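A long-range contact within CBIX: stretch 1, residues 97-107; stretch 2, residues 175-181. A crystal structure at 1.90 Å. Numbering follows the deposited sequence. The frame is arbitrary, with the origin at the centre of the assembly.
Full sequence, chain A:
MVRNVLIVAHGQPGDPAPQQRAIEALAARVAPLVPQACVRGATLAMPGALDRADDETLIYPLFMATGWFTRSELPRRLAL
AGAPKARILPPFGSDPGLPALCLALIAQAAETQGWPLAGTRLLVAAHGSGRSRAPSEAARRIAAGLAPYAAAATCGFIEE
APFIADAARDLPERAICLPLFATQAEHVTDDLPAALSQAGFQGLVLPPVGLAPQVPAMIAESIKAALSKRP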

# COMPACT_ATOMS: atom_id res chain seq x y z
N GLY A 97 7.02 2.32 9.21
CA GLY A 97 5.79 2.60 9.96
C GLY A 97 4.57 1.78 9.56
O GLY A 97 3.54 1.88 10.23
N LEU A 98 4.66 0.97 8.49
CA LEU A 98 3.49 0.22 8.02
C LEU A 98 2.96 -0.85 9.03
O LEU A 98 1.75 -0.87 9.24
N PRO A 99 3.83 -1.67 9.70
CA PRO A 99 3.27 -2.65 10.65
C PRO A 99 2.53 -2.02 11.82
O PRO A 99 1.47 -2.53 12.20
N ALA A 100 3.03 -0.89 12.36
CA ALA A 100 2.36 -0.19 13.47
C ALA A 100 1.03 0.41 12.98
O ALA A 100 0.02 0.33 13.69
N LEU A 101 1.01 0.93 11.75
CA LEU A 101 -0.23 1.48 11.17
C LEU A 101 -1.33 0.40 11.05
O LEU A 101 -2.49 0.65 11.44
N CYS A 102 -0.97 -0.81 10.55
CA CYS A 102 -1.89 -1.95 10.41
C CYS A 102 -2.43 -2.34 11.78
O CYS A 102 -3.63 -2.59 11.91
N LEU A 103 -1.55 -2.37 12.79
CA LEU A 103 -1.96 -2.72 14.16
C LEU A 103 -2.94 -1.70 14.74
O LEU A 103 -3.96 -2.10 15.30
N ALA A 104 -2.67 -0.40 14.59
CA ALA A 104 -3.55 0.65 15.10
C ALA A 104 -4.93 0.60 14.41
O ALA A 104 -5.95 0.72 15.09
N LEU A 105 -4.96 0.37 13.08
CA LEU A 105 -6.25 0.29 12.36
C LEU A 105 -7.08 -0.90 12.83
O LEU A 105 -8.28 -0.75 13.07
N ILE A 106 -6.44 -2.06 12.99
CA ILE A 106 -7.11 -3.29 13.44
C ILE A 106 -7.60 -3.18 14.90
O ILE A 106 -8.73 -3.57 15.21
N ALA A 107 -6.75 -2.60 15.78
CA ALA A 107 -7.10 -2.38 17.19
C ALA A 107 -8.29 -1.42 17.30
O ALA A 107 -9.23 -1.71 18.04
N ALA A 175 -13.91 -11.60 13.12
CA ALA A 175 -12.78 -11.58 12.21
C ALA A 175 -12.71 -10.23 11.52
O ALA A 175 -13.74 -9.60 11.29
N ILE A 176 -11.49 -9.77 11.24
CA ILE A 176 -11.26 -8.49 10.58
C ILE A 176 -10.33 -8.73 9.41
O ILE A 176 -9.25 -9.32 9.58
N CYS A 177 -10.73 -8.24 8.23
CA CYS A 177 -9.91 -8.26 7.03
C CYS A 177 -9.39 -6.85 6.72
O CYS A 177 -10.17 -5.90 6.53
N LEU A 178 -8.06 -6.71 6.65
CA LEU A 178 -7.39 -5.47 6.28
C LEU A 178 -6.80 -5.62 4.86
O LEU A 178 -5.91 -6.47 4.66
N PRO A 179 -7.26 -4.81 3.88
CA PRO A 179 -6.70 -4.87 2.51
C PRO A 179 -5.37 -4.14 2.49
O PRO A 179 -5.30 -2.93 2.74
N LEU A 180 -4.30 -4.88 2.20
CA LEU A 180 -2.97 -4.33 2.16
C LEU A 180 -2.69 -3.79 0.76
O LEU A 180 -1.99 -4.43 -0.03
N PHE A 181 -3.32 -2.63 0.44
CA PHE A 181 -3.21 -1.93 -0.84
C PHE A 181 -2.82 -0.47 -0.59
O PHE A 181 -3.36 0.17 0.31

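No hydrogen bond joins these two stretches: a helix and a strand whose touching residues are at least 70 apart in sequence are held together by aliphatic side chains and one cysteine, with 307 Å² of surface buried between them. The helix runs at 140° to the strand, nearer antiparallel than parallel, and the two axes come no closer than 9.8 Å. That gap is filled by side chains. The backbones draw nearest at I106 and I176, whose CA atoms lie 7.2 Å apart.

L178 is the hub. Its CB points toward the helix, and with chi1 t and chi2 p its two methyls reach different neighbours. CD2 lies 3.6 Å from CB of C102 and 3.8 Å from CD1 of I106, so it touches two side chains one helical turn apart. CD1 lies 4.4 Å from CD1 of L105, a looser contact made by a leucine that also points toward the strand (chi1 m, chi2 t).

I106 leaves the helix sideways, but its m, t rotamer brings the end of the side chain back to the strand. Besides meeting L178, it packs against I176, with CG1 of I106 4.3 Å from CG2 of I176. I176 points toward the helix with the same m, t rotamer, and its CD1 comes within 3.8 Å of the backbone O of I106. This is a simple van der Waals approach, since a methyl offers that oxygen no useful proton.

At the other end of the contact, L180 also starts sideways and turns its tip inward (chi1 t, chi2 p). Its CD1 lies 3.8 Å from SG of C102 and 4.4 Å from CD2 of L98, which points toward the strand in a t, p rotamer. C102, in rotamer m, touches both L178 and L180: its CB and SG lie 3.6 and 3.7 Å from CD2 of L178, and SG alone reaches L180. Its SG also lies 3.4 Å from the backbone O of L98, one turn earlier in its own helix, while the same O accepts the helical hydrogen bond from N of C102 (3.0 Å).

The alternation of the strand places I176 and L178 on the helix side, whereas C177 between them points away. On the helix, L98, C102, L105 and I106 recur at the three- and four-residue spacing that gathers side chains on one face; L103 and A107 point away. The contact is thus a run of apolar side chains, from I176 against I106 to L180 against L98.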

# COMPACT_ATOMS: atom_id res chain seq x y z
CB LEU A 98 3.70 -0.39 6.62
CG LEU A 98 2.45 -1.03 5.93
CD1 LEU A 98 1.28 -0.06 5.86
CD2 LEU A 98 2.79 -1.55 4.54
CB PRO A 99 4.50 -3.48 11.10
CG PRO A 99 5.44 -3.37 9.95
CD PRO A 99 5.27 -1.96 9.44
CB ALA A 100 3.25 0.90 14.03
CB LEU A 101 0.04 2.16 9.81
CG LEU A 101 -1.20 2.64 9.02
CD1 LEU A 101 -2.01 3.64 9.84
CD2 LEU A 101 -0.78 3.26 7.74
CB CYS A 102 -1.20 -3.13 9.73
SG CYS A 102 -0.75 -2.82 8.01
CB LEU A 103 -0.74 -2.95 15.09
CG LEU A 103 -1.06 -3.43 16.52
CD1 LEU A 103 -1.78 -4.77 16.53
CD2 LEU A 103 0.23 -3.53 17.36
CB ALA A 104 -2.91 2.01 14.88
CB LEU A 105 -6.02 0.21 10.84
CG LEU A 105 -5.53 1.47 10.15
CD1 LEU A 105 -5.00 1.13 8.77
CD2 LEU A 105 -6.66 2.53 10.04
CB ILE A 106 -6.21 -4.52 13.17
CG1 ILE A 106 -6.22 -4.85 11.66
CG2 ILE A 106 -6.64 -5.72 13.98
CD1 ILE A 106 -5.03 -5.66 11.20
CB ALA A 107 -5.90 -1.84 17.97
CB ALA A 175 -12.92 -12.70 11.17
CB ILE A 176 -10.65 -7.42 11.54
CG1 ILE A 176 -11.59 -7.04 12.70
CG2 ILE A 176 -10.21 -6.16 10.78
CD1 ILE A 176 -10.92 -6.37 13.89
CB CYS A 177 -10.68 -8.85 5.84
SG CYS A 177 -9.74 -8.83 4.30
CB LEU A 178 -6.27 -5.13 7.29
CG LEU A 178 -5.43 -3.88 6.95
CD1 LEU A 178 -6.31 -2.59 6.88
CD2 LEU A 178 -4.31 -3.72 7.96
CB PRO A 179 -7.75 -4.16 1.65
CG PRO A 179 -9.02 -4.22 2.45
CD PRO A 179 -8.55 -4.08 3.88
CB LEU A 180 -1.96 -5.40 2.65
CG LEU A 180 -0.59 -4.89 3.06
CD1 LEU A 180 -0.66 -4.23 4.43
CD2 LEU A 180 0.41 -6.06 3.07
CB PHE A 181 -4.55 -2.00 -1.60
CG PHE A 181 -4.90 -3.37 -2.14
CD1 PHE A 181 -5.45 -4.34 -1.31
CD2 PHE A 181 -4.65 -3.70 -3.47
CE1 PHE A 181 -5.74 -5.63 -1.80
CE2 PHE A 181 -4.97 -4.97 -3.97
CZ PHE A 181 -5.52 -5.92 -3.13